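Local coordinates for protein translation initiation inhibitor (Streptococcus pyogenes, PDB 2EWC) that is of unknown function but belongs to the YjgF family and may act as a translation initiation inhibitor, at residues G44-M49 / F112-V117; M66-R71 / P77-M82; Y7-N10 / H15-L18. One frame throughout, in Å; residues are numbered along the deposited sequence.

Contact 1. Residues G44-M49 / F112-V117; sequences GAFDEM and FQVDGV
Ala45 and Phe46 of helix 38-54 rest on Phe112 and Val114 of strand 112-119, the helix-on-sheet layer of the alpha+beta fold of YjgF proteins. The segment axes pass 8.1 Å apart at only 28°, so the helix runs almost along the strand. Packing is tightest at Ala45, whose single methyl allows the backbones to come together. Its CB sits at the edge of the Phe112 ring, in the ring plane, 3.6 Å from CE2. Phe112 brings that edge under the helix because CG lies anti to the backbone N (chi1 -179°), and its ring also meets Phe70 edge-to-face. The fit relaxes toward Phe46, whose side chain crosses that of Val114 at about a right angle; its ring extends to Met66 and Ile83, between the two helices and the sheet. The solvent side of the helix is polar instead, where exposed Asp47 forms a salt bridge with Arg86. Partly exposed Glu48 forms a salt bridge with Arg51 and a hydrogen bond to Val31 N. Gln113 and Asp115 point away from the helix, and Asp115 OD1 bridges Lys95 of a neighbouring subunit, so Asp115 faces a subunit interface while Phe112 and Val114 face the core. The beta-branched Val114 suits such an extended strand, and one of its methyls, CG1, serves both partners, 3.7 Å from Ala45 CB and 4.1 Å from Phe46 CD1.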
ATOM      1  N   GLY B  44      28.184 -34.199  -0.767  1.00 28.76           N
ATOM      2  CA  GLY B  44      29.557 -34.270  -0.318  1.00 29.01           C
ATOM      3  C   GLY B  44      29.845 -33.247   0.776  1.00 29.87           C
ATOM      4  O   GLY B  44      30.518 -33.554   1.747  1.00 29.86           O
ATOM      5  N   ALA B  45      29.339 -32.026   0.631  1.00 29.68           N
ATOM      6  CA  ALA B  45      29.593 -31.028   1.651  1.00 30.10           C
ATOM      7  C   ALA B  45      28.937 -31.464   2.970  1.00 30.59           C
ATOM      8  O   ALA B  45      29.550 -31.356   4.024  1.00 30.45           O
ATOM      9  CB  ALA B  45      29.086 -29.700   1.217  1.00 30.08           C
ATOM     10  N   PHE B  46      27.701 -31.968   2.899  1.00 30.90           N
ATOM     11  CA  PHE B  46      26.967 -32.367   4.092  1.00 31.53           C
ATOM     12  C   PHE B  46      27.563 -33.634   4.736  1.00 31.77           C
ATOM     13  O   PHE B  46      27.450 -33.812   5.956  1.00 31.50           O
ATOM     14  CB  PHE B  46      25.482 -32.588   3.792  1.00 31.81           C
ATOM     15  CG  PHE B  46      24.689 -31.313   3.554  1.00 33.89           C
ATOM     16  CD1 PHE B  46      24.975 -30.145   4.242  1.00 33.97           C
ATOM     17  CD2 PHE B  46      23.601 -31.319   2.685  1.00 36.87           C
ATOM     18  CE1 PHE B  46      24.217 -28.982   4.038  1.00 36.26           C
ATOM     19  CE2 PHE B  46      22.837 -30.157   2.481  1.00 37.62           C
ATOM     20  CZ  PHE B  46      23.151 -28.994   3.159  1.00 35.67           C
ATOM     21  N   ASP B  47      28.166 -34.511   3.920  1.00 31.61           N
ATOM     22  CA  ASP B  47      28.916 -35.665   4.441  1.00 31.98           C
ATOM     23  C   ASP B  47      30.112 -35.189   5.282  1.00 32.38           C
ATOM     24  O   ASP B  47      30.372 -35.773   6.349  1.00 32.81           O
ATOM     25  CB  ASP B  47      29.447 -36.564   3.324  1.00 31.95           C
ATOM     26  CG  ASP B  47      28.353 -37.349   2.580  1.00 32.90           C
ATOM     27  OD1 ASP B  47      27.202 -37.479   3.077  1.00 32.08           O
ATOM     28  OD2 ASP B  47      28.677 -37.880   1.479  1.00 33.22           O
ATOM     29  N   GLU B  48      30.848 -34.168   4.817  1.00 32.47           N
ATOM     30  CA  GLU B  48      31.940 -33.598   5.624  1.00 33.83           C
ATOM     31  C   GLU B  48      31.407 -32.987   6.921  1.00 32.42           C
ATOM     32  O   GLU B  48      31.995 -33.203   7.993  1.00 32.06           O
ATOM     33  CB  GLU B  48      32.785 -32.556   4.877  1.00 34.23           C
ATOM     34  CG  GLU B  48      34.245 -32.998   4.530  1.00 38.04           C
ATOM     35  CD  GLU B  48      35.312 -31.858   4.646  1.00 37.87           C
ATOM     36  OE1 GLU B  48      35.120 -30.696   4.135  1.00 41.95           O
ATOM     37  OE2 GLU B  48      36.385 -32.149   5.227  1.00 40.41           O
HETATM   38  N   MSE B  49      30.299 -32.239   6.819  1.00 31.20           N
HETATM   39  CA  MSE B  49      29.661 -31.623   7.980  1.00 30.59           C
HETATM   40  C   MSE B  49      29.322 -32.697   9.035  1.00 31.46           C
HETATM   41  O   MSE B  49      29.643 -32.524  10.218  1.00 30.31           O
HETATM   42  CB  MSE B  49      28.419 -30.816   7.578  1.00 30.44           C
HETATM   43  CG  MSE B  49      27.713 -30.117   8.733  1.00 30.77           C
HETATM   44 SE   MSE B  49      26.347 -28.985   8.290  1.00 28.82          SE
HETATM   45  CE  MSE B  49      25.262 -30.054   7.392  1.00 36.51           C
ATOM     46  N   PHE B 112      30.120 -25.587  -4.662  1.00 24.24           N
ATOM     47  CA  PHE B 112      29.362 -25.468  -3.422  1.00 24.68           C
ATOM     48  C   PHE B 112      30.223 -25.703  -2.182  1.00 25.41           C
ATOM     49  O   PHE B 112      31.092 -26.582  -2.179  1.00 25.61           O
ATOM     50  CB  PHE B 112      28.197 -26.462  -3.456  1.00 24.38           C
ATOM     51  CG  PHE B 112      27.329 -26.426  -2.234  1.00 23.61           C
ATOM     52  CD1 PHE B 112      26.331 -25.458  -2.098  1.00 22.08           C
ATOM     53  CD2 PHE B 112      27.525 -27.343  -1.210  1.00 23.12           C
ATOM     54  CE1 PHE B 112      25.522 -25.412  -0.953  1.00 23.77           C
ATOM     55  CE2 PHE B 112      26.732 -27.307  -0.055  1.00 22.61           C
ATOM     56  CZ  PHE B 112      25.712 -26.338   0.060  1.00 23.21           C
ATOM     57  N   GLN B 113      29.990 -24.898  -1.148  1.00 25.69           N
ATOM     58  CA  GLN B 113      30.600 -25.095   0.167  1.00 27.14           C
ATOM     59  C   GLN B 113      29.530 -24.794   1.185  1.00 27.16           C
ATOM     60  O   GLN B 113      28.579 -24.077   0.878  1.00 26.53           O
ATOM     61  CB  GLN B 113      31.769 -24.149   0.409  1.00 26.28           C
ATOM     62  CG  GLN B 113      32.976 -24.348  -0.498  1.00 28.64           C
ATOM     63  CD  GLN B 113      34.138 -23.434  -0.105  1.00 30.43           C
ATOM     64  OE1 GLN B 113      33.952 -22.461   0.621  1.00 32.89           O
ATOM     65  NE2 GLN B 113      35.341 -23.734  -0.610  1.00 35.19           N
ATOM     66  N   VAL B 114      29.670 -25.354   2.387  1.00 27.32           N
ATOM     67  CA  VAL B 114      28.771 -25.008   3.471  1.00 28.52           C
ATOM     68  C   VAL B 114      29.558 -24.873   4.780  1.00 29.52           C
ATOM     69  O   VAL B 114      30.581 -25.508   4.956  1.00 28.94           O
ATOM     70  CB  VAL B 114      27.578 -26.000   3.563  1.00 29.22           C
ATOM     71  CG1 VAL B 114      28.027 -27.439   3.995  1.00 27.45           C
ATOM     72  CG2 VAL B 114      26.497 -25.443   4.455  1.00 30.19           C
ATOM     73  N   ASP B 115      29.121 -23.982   5.660  1.00 30.38           N
ATOM     74  CA  ASP B 115      29.659 -23.948   7.005  1.00 31.36           C
ATOM     75  C   ASP B 115      28.497 -23.850   7.981  1.00 31.55           C
ATOM     76  O   ASP B 115      27.336 -23.871   7.569  1.00 32.46           O
ATOM     77  CB  ASP B 115      30.696 -22.821   7.159  1.00 31.69           C
ATOM     78  CG  ASP B 115      30.074 -21.452   7.426  1.00 35.45           C
ATOM     79  OD1 ASP B 115      30.810 -20.553   7.916  1.00 39.19           O
ATOM     80  OD2 ASP B 115      28.862 -21.252   7.171  1.00 38.81           O
ATOM     81  N   GLY B 116      28.777 -23.755   9.274  1.00 31.99           N
ATOM     82  CA  GLY B 116      27.695 -23.626  10.239  1.00 30.71           C
ATOM     83  C   GLY B 116      28.135 -23.567  11.679  1.00 30.61           C
ATOM     84  O   GLY B 116      29.334 -23.660  11.990  1.00 30.19           O
ATOM     85  N   VAL B 117      27.136 -23.402  12.546  1.00 29.68           N
ATOM     86  CA  VAL B 117      27.284 -23.466  13.981  1.00 29.40           C
ATOM     87  C   VAL B 117      26.411 -24.646  14.474  1.00 29.24           C
ATOM     88  O   VAL B 117      25.293 -24.816  14.014  1.00 29.02           O
ATOM     89  CB  VAL B 117      26.815 -22.127  14.651  1.00 29.54           C
ATOM     90  CG1 VAL B 117      27.123 -22.131  16.133  1.00 28.06           C
ATOM     91  CG2 VAL B 117      27.468 -20.891  13.972  1.00 28.47           C
TER

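Contact 2. Residues M66-R71 / P77-M82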
HETATM    1  N   MSE B  66      23.532 -22.297   9.326  1.00 29.31           N
HETATM    2  CA  MSE B  66      24.311 -22.789   8.189  1.00 29.84           C
HETATM    3  C   MSE B  66      24.432 -21.666   7.185  1.00 30.85           C
HETATM    4  O   MSE B  66      23.441 -21.032   6.866  1.00 31.24           O
HETATM    5  CB  MSE B  66      23.559 -23.939   7.529  1.00 30.45           C
HETATM    6  CG  MSE B  66      24.363 -25.205   7.305  1.00 33.13           C
HETATM    7 SE   MSE B  66      23.380 -26.687   6.910  1.00 26.88          SE
HETATM    8  CE  MSE B  66      22.106 -26.022   5.881  1.00 29.68           C
ATOM      9  N   ASP B  67      25.646 -21.404   6.703  1.00 31.19           N
ATOM     10  CA  ASP B  67      25.848 -20.481   5.587  1.00 32.67           C
ATOM     11  C   ASP B  67      26.151 -21.340   4.359  1.00 31.87           C
ATOM     12  O   ASP B  67      27.030 -22.190   4.426  1.00 31.73           O
ATOM     13  CB  ASP B  67      27.016 -19.529   5.870  1.00 32.71           C
ATOM     14  CG  ASP B  67      26.623 -18.376   6.768  1.00 37.52           C
ATOM     15  OD1 ASP B  67      25.423 -18.232   7.066  1.00 41.48           O
ATOM     16  OD2 ASP B  67      27.508 -17.589   7.179  1.00 44.29           O
ATOM     17  N   CYS B  68      25.408 -21.144   3.272  1.00 31.15           N
ATOM     18  CA  CYS B  68      25.599 -21.969   2.067  1.00 31.11           C
ATOM     19  C   CYS B  68      26.186 -21.134   0.951  1.00 29.79           C
ATOM     20  O   CYS B  68      25.633 -20.087   0.597  1.00 29.67           O
ATOM     21  CB  CYS B  68      24.277 -22.591   1.631  1.00 31.91           C
ATOM     22  SG  CYS B  68      23.318 -23.273   3.033  1.00 38.97           S
ATOM     23  N   LEU B  69      27.323 -21.566   0.413  1.00 28.18           N
ATOM     24  CA  LEU B  69      28.014 -20.774  -0.611  1.00 27.16           C
ATOM     25  C   LEU B  69      27.872 -21.458  -1.974  1.00 25.99           C
ATOM     26  O   LEU B  69      28.279 -22.603  -2.132  1.00 25.16           O
ATOM     27  CB  LEU B  69      29.505 -20.592  -0.269  1.00 26.04           C
ATOM     28  CG  LEU B  69      29.944 -19.909   1.044  1.00 29.12           C
ATOM     29  CD1 LEU B  69      31.480 -19.738   1.109  1.00 28.62           C
ATOM     30  CD2 LEU B  69      29.287 -18.571   1.242  1.00 27.10           C
ATOM     31  N   PHE B  70      27.343 -20.742  -2.962  1.00 24.82           N
ATOM     32  CA  PHE B  70      27.085 -21.330  -4.274  1.00 25.16           C
ATOM     33  C   PHE B  70      27.848 -20.548  -5.332  1.00 25.73           C
ATOM     34  O   PHE B  70      27.867 -19.307  -5.303  1.00 25.51           O
ATOM     35  CB  PHE B  70      25.612 -21.198  -4.669  1.00 24.24           C
ATOM     36  CG  PHE B  70      24.640 -22.003  -3.833  1.00 25.13           C
ATOM     37  CD1 PHE B  70      24.141 -23.225  -4.311  1.00 24.11           C
ATOM     38  CD2 PHE B  70      24.154 -21.500  -2.634  1.00 24.13           C
ATOM     39  CE1 PHE B  70      23.240 -23.966  -3.576  1.00 26.43           C
ATOM     40  CE2 PHE B  70      23.225 -22.232  -1.883  1.00 26.35           C
ATOM     41  CZ  PHE B  70      22.775 -23.475  -2.346  1.00 26.59           C
ATOM     42  N   ARG B  71      28.413 -21.249  -6.305  1.00 25.73           N
ATOM     43  CA  ARG B  71      28.891 -20.563  -7.502  1.00 26.89           C
ATOM     44  C   ARG B  71      27.683 -19.992  -8.294  1.00 26.85           C
ATOM     45  O   ARG B  71      27.793 -18.934  -8.926  1.00 26.45           O
ATOM     46  CB  ARG B  71      29.708 -21.529  -8.373  1.00 26.63           C
ATOM     47  CG  ARG B  71      30.358 -20.897  -9.593  1.00 27.73           C
ATOM     48  CD  ARG B  71      31.214 -21.937 -10.341  1.00 28.15           C
ATOM     49  NE  ARG B  71      32.392 -22.377  -9.570  1.00 28.91           N
ATOM     50  CZ  ARG B  71      33.550 -21.722  -9.481  1.00 29.33           C
ATOM     51  NH1 ARG B  71      33.727 -20.552 -10.116  1.00 27.55           N
ATOM     52  NH2 ARG B  71      34.550 -22.261  -8.770  1.00 25.76           N
ATOM     53  N   PRO B  77      17.177 -24.519  -4.831  1.00 29.92           N
ATOM     54  CA  PRO B  77      16.213 -25.645  -4.802  1.00 30.41           C
ATOM     55  C   PRO B  77      16.858 -27.048  -4.822  1.00 30.60           C
ATOM     56  O   PRO B  77      16.287 -27.995  -4.273  1.00 31.18           O
ATOM     57  CB  PRO B  77      15.353 -25.450  -6.073  1.00 30.71           C
ATOM     58  CG  PRO B  77      15.578 -24.048  -6.523  1.00 31.03           C
ATOM     59  CD  PRO B  77      16.954 -23.624  -5.985  1.00 29.60           C
ATOM     60  N   VAL B  78      18.021 -27.192  -5.456  1.00 30.24           N
ATOM     61  CA  VAL B  78      18.739 -28.471  -5.420  1.00 29.13           C
ATOM     62  C   VAL B  78      19.135 -28.727  -3.972  1.00 29.10           C
ATOM     63  O   VAL B  78      18.932 -29.818  -3.471  1.00 29.02           O
ATOM     64  CB  VAL B  78      19.996 -28.484  -6.332  1.00 29.50           C
ATOM     65  CG1 VAL B  78      20.716 -29.855  -6.263  1.00 28.28           C
ATOM     66  CG2 VAL B  78      19.624 -28.115  -7.798  1.00 27.72           C
HETATM   67  N   MSE B  79      19.691 -27.714  -3.303  1.00 28.58           N
HETATM   68  CA  MSE B  79      20.095 -27.875  -1.908  1.00 28.61           C
HETATM   69  C   MSE B  79      18.896 -28.149  -0.993  1.00 28.99           C
HETATM   70  O   MSE B  79      18.999 -28.955  -0.072  1.00 27.87           O
HETATM   71  CB  MSE B  79      20.906 -26.664  -1.393  1.00 28.18           C
HETATM   72  CG  MSE B  79      21.342 -26.794   0.112  1.00 28.06           C
HETATM   73 SE   MSE B  79      22.022 -25.307   0.903  1.00 27.29          SE
HETATM   74  CE  MSE B  79      20.594 -24.199   0.764  1.00 29.88           C
ATOM     75  N   GLU B  80      17.788 -27.447  -1.234  1.00 30.20           N
ATOM     76  CA  GLU B  80      16.592 -27.578  -0.410  1.00 32.00           C
ATOM     77  C   GLU B  80      16.022 -28.989  -0.428  1.00 32.70           C
ATOM     78  O   GLU B  80      15.569 -29.479   0.620  1.00 32.62           O
ATOM     79  CB  GLU B  80      15.516 -26.596  -0.852  1.00 32.09           C
ATOM     80  CG  GLU B  80      15.780 -25.199  -0.327  1.00 35.37           C
ATOM     81  CD  GLU B  80      14.678 -24.230  -0.688  1.00 39.52           C
ATOM     82  OE1 GLU B  80      13.800 -24.586  -1.504  1.00 42.58           O
ATOM     83  OE2 GLU B  80      14.696 -23.107  -0.152  1.00 43.08           O
ATOM     84  N   LYS B  81      16.042 -29.625  -1.606  1.00 32.75           N
ATOM     85  CA  LYS B  81      15.643 -31.031  -1.756  1.00 33.95           C
ATOM     86  C   LYS B  81      16.529 -31.947  -0.900  1.00 33.76           C
ATOM     87  O   LYS B  81      16.041 -32.853  -0.229  1.00 33.42           O
ATOM     88  CB  LYS B  81      15.710 -31.478  -3.233  1.00 33.96           C
ATOM     89  CG  LYS B  81      15.408 -32.970  -3.438  1.00 35.15           C
ATOM     90  CD  LYS B  81      15.597 -33.473  -4.909  1.00 34.87           C
ATOM     91  CE  LYS B  81      15.253 -34.982  -4.978  1.00 36.79           C
ATOM     92  NZ  LYS B  81      15.495 -35.626  -6.306  1.00 37.78           N
HETATM   93  N   MSE B  82      17.834 -31.699  -0.946  1.00 33.79           N
HETATM   94  CA  MSE B  82      18.808 -32.508  -0.226  1.00 34.14           C
HETATM   95  C   MSE B  82      18.719 -32.302   1.291  1.00 33.35           C
HETATM   96  O   MSE B  82      18.925 -33.235   2.071  1.00 33.00           O
HETATM   97  CB  MSE B  82      20.213 -32.161  -0.723  1.00 34.45           C
HETATM   98  CG  MSE B  82      20.989 -33.343  -1.272  1.00 37.42           C
HETATM   99 SE   MSE B  82      20.140 -34.419  -2.496  1.00 37.24          SE
HETATM  100  CE  MSE B  82      18.758 -35.041  -1.612  1.00 41.06           C
TER
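Met79, present as selenomethionine, reaches from helix 76-87 to the sheet and lies across Cys68 and Phe70 of strand 63-70, the first strand of a beta-alpha-beta unit that ends in strand 93-98. The chain leaves the helix extended, CG anti to the backbone N (chi1 179°), and bends only at its last torsion, chi3 61°. The base meets Phe70 alone, while the selenium and CE reach both Phe70 and Cys68. Met79 CB lies at the edge of the Phe70 ring, in its plane, 3.8 Å from CZ. The selenium approaches the same ring obliquely, 5.0 Å from the centroid, in a Met-aromatic contact, and the two side chains cross at about a right angle. Met79 SE is 3.2 Å from Cys68 SG, shorter than an ordinary contact and so to be read with caution; CE is 3.7 Å from the same sulfur. Cysteine, small yet polarisable, suits a place beside a methionine thioether, while Phe70 offers the edge of its ring, which also packs edge-to-face on Phe112. Asp67, just before Cys68, salt-bridges Lys95 of its own chain through OD1 and Lys95 of a neighbouring subunit through OD2. Thiol, thioether, with selenium in place of its sulfur, and aromatic carbon hold helix to strand by dispersion, an attraction that demands close fit but little directional precision.

Contact 3. Residues Y7-N10 / H15-L18; sequences YDVN and HTGL
Tyr7 pairs with Leu18, and Asn10 with His15, in an antiparallel beta hairpin. A classic beta bulge lies at Tyr7, which faces both Gly17 and Leu18. Backbone hydrogen bonds do most of the joining. Tyr7 N to Leu18 O (2.8 Å) and Asn10 N to His15 O (2.9 Å) both run almost straight into the acceptor carbonyl. The return bonds are longer: Leu18 N reaches Tyr7 O at 3.2 Å from above the carbonyl plane, and His15 N to Asn10 O is weak. Gly17 N gives a 3.0 Å bond to Asp8 O from well above the carbonyl plane, at an N-H...O angle of 140°. Asp8 takes a left-handed helical conformation at this corner, and Gly17, bearing no side chain, lets the Asp8 carboxylate lie over it, with OD2 4.0 Å from Gly17 CA.

Van der Waals and edge contacts fill in between. On one face, Val9 CG2 meets Thr16 CG2 at 4.1 Å; on the other, the Tyr7 ring turns its edge to Leu18 O. The His15 side chain bends back toward Asn10 and approaches it obliquely, since chi1 (68°) sets CG between the backbone N and the carbonyl carbon; His15 NE2 comes 3.3 Å from Asn10 CB, the amide and ring planes 70° apart.

Water and charge complete the set. Water 1 donates to Asp8 O and meets His15 NE2 in the plane of the ring. Asp8 OD2 is claimed by Arg52 and Arg51, Tyr7 OH bonds Glu20, and Thr16 OG1 bonds Tyr91 O of a neighbouring subunit. Asp8 O thus serves both Gly17 N and the water, while the paired arginines probably stabilise the carboxylate as an anion and fasten this bent edge of the sheet to the helix bearing them.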
ATOM      1  N   TYR B   7      39.434 -29.313  16.584  1.00 36.15           N
ATOM      2  CA  TYR B   7      39.430 -30.671  16.006  1.00 36.02           C
ATOM      3  C   TYR B   7      39.614 -30.611  14.503  1.00 35.74           C
ATOM      4  O   TYR B   7      39.297 -29.592  13.899  1.00 35.27           O
ATOM      5  CB  TYR B   7      38.096 -31.366  16.265  1.00 36.46           C
ATOM      6  CG  TYR B   7      37.721 -31.544  17.714  1.00 36.44           C
ATOM      7  CD1 TYR B   7      37.870 -32.777  18.343  1.00 38.63           C
ATOM      8  CD2 TYR B   7      37.174 -30.490  18.444  1.00 36.60           C
ATOM      9  CE1 TYR B   7      37.503 -32.945  19.690  1.00 39.47           C
ATOM     10  CE2 TYR B   7      36.808 -30.643  19.778  1.00 38.17           C
ATOM     11  CZ  TYR B   7      36.982 -31.865  20.395  1.00 37.95           C
ATOM     12  OH  TYR B   7      36.609 -32.009  21.704  1.00 38.35           O
ATOM     13  N   ASP B   8      40.110 -31.688  13.896  1.00 35.57           N
ATOM     14  CA  ASP B   8      40.269 -31.740  12.443  1.00 36.51           C
ATOM     15  C   ASP B   8      41.055 -30.524  11.902  1.00 36.81           C
ATOM     16  O   ASP B   8      40.628 -29.849  10.951  1.00 36.86           O
ATOM     17  CB  ASP B   8      38.877 -31.805  11.790  1.00 36.58           C
ATOM     18  CG  ASP B   8      38.930 -32.217  10.333  1.00 38.35           C
ATOM     19  OD1 ASP B   8      39.892 -32.940   9.967  1.00 39.88           O
ATOM     20  OD2 ASP B   8      38.011 -31.819   9.564  1.00 37.61           O
ATOM     21  N   VAL B   9      42.189 -30.234  12.534  1.00 36.82           N
ATOM     22  CA  VAL B   9      43.024 -29.091  12.188  1.00 36.59           C
ATOM     23  C   VAL B   9      43.760 -29.335  10.879  1.00 37.21           C
ATOM     24  O   VAL B   9      44.323 -30.404  10.665  1.00 37.33           O
ATOM     25  CB  VAL B   9      44.024 -28.791  13.304  1.00 36.22           C
ATOM     26  CG1 VAL B   9      45.030 -27.749  12.873  1.00 36.67           C
ATOM     27  CG2 VAL B   9      43.287 -28.314  14.539  1.00 36.17           C
ATOM     28  N   ASN B  10      43.729 -28.341   9.993  1.00 37.91           N
ATOM     29  CA  ASN B  10      44.452 -28.411   8.728  1.00 38.27           C
ATOM     30  C   ASN B  10      45.650 -27.473   8.769  1.00 38.38           C
ATOM     31  O   ASN B  10      45.508 -26.268   8.629  1.00 37.95           O
ATOM     32  CB  ASN B  10      43.509 -28.112   7.543  1.00 37.95           C
ATOM     33  CG  ASN B  10      44.169 -28.355   6.181  1.00 38.13           C
ATOM     34  OD1 ASN B  10      45.356 -28.142   6.015  1.00 37.55           O
ATOM     35  ND2 ASN B  10      43.376 -28.768   5.196  1.00 37.42           N
ATOM     36  N   HIS B  15      43.537 -23.552   9.170  1.00 32.70           N
ATOM     37  CA  HIS B  15      42.166 -23.518   9.690  1.00 31.90           C
ATOM     38  C   HIS B  15      41.866 -24.737  10.563  1.00 31.84           C
ATOM     39  O   HIS B  15      42.564 -25.754  10.489  1.00 31.79           O
ATOM     40  CB  HIS B  15      41.130 -23.353   8.562  1.00 32.54           C
ATOM     41  CG  HIS B  15      41.009 -24.530   7.631  1.00 33.19           C
ATOM     42  ND1 HIS B  15      41.047 -24.398   6.254  1.00 34.45           N
ATOM     43  CD2 HIS B  15      40.793 -25.848   7.872  1.00 33.76           C
ATOM     44  CE1 HIS B  15      40.876 -25.587   5.695  1.00 33.75           C
ATOM     45  NE2 HIS B  15      40.727 -26.484   6.654  1.00 33.28           N
ATOM     46  N   THR B  16      40.826 -24.634  11.384  1.00 30.51           N
ATOM     47  CA  THR B  16      40.371 -25.745  12.198  1.00 30.32           C
ATOM     48  C   THR B  16      39.008 -26.208  11.684  1.00 30.79           C
ATOM     49  O   THR B  16      38.086 -25.381  11.495  1.00 30.89           O
ATOM     50  CB  THR B  16      40.266 -25.321  13.683  1.00 30.52           C
ATOM     51  OG1 THR B  16      41.576 -24.989  14.172  1.00 30.31           O
ATOM     52  CG2 THR B  16      39.669 -26.424  14.526  1.00 29.55           C
ATOM     53  N   GLY B  17      38.876 -27.516  11.453  1.00 30.04           N
ATOM     54  CA  GLY B  17      37.662 -28.076  10.861  1.00 29.04           C
ATOM     55  C   GLY B  17      36.449 -27.860  11.750  1.00 29.03           C
ATOM     56  O   GLY B  17      35.367 -27.547  11.270  1.00 28.32           O
ATOM     57  N   LEU B  18      36.639 -28.031  13.052  1.00 28.84           N
ATOM     58  CA  LEU B  18      35.576 -27.819  14.013  1.00 29.56           C
ATOM     59  C   LEU B  18      36.180 -27.272  15.310  1.00 29.52           C
ATOM     60  O   LEU B  18      37.068 -27.908  15.910  1.00 29.92           O
ATOM     61  CB  LEU B  18      34.856 -29.140  14.324  1.00 30.24           C
ATOM     62  CG  LEU B  18      33.769 -29.010  15.395  1.00 31.58           C
ATOM     63  CD1 LEU B  18      32.523 -28.401  14.785  1.00 33.36           C
ATOM     64  CD2 LEU B  18      33.448 -30.333  16.050  1.00 35.11           C
TER
HETATM   65  O   HOH W   1      40.217 -29.518   7.802  1.00 47.48           O

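In the fold
From the N terminus the chain first makes strand 5-10 and turns straight back as strand 15-21, so contact 3 closes a short hairpin loop at one edge of the sheet before the others begin. After strand 24-30, helix 38-54 opens contact 1, closed only by strand 112-119, to which it joins that helix. Inside that long loop, contact 2 is nested and joins helix 76-87 to strand 63-70 of the same sheet. Contacts 1 and 2 touch, because strands 112-119 and 63-70 are sheet neighbours linked by backbone bonds such as, probably, Gln113 O to Leu69 N. Contact 3 lies across the chain's centre from contact 2, about 23 Å away between centres.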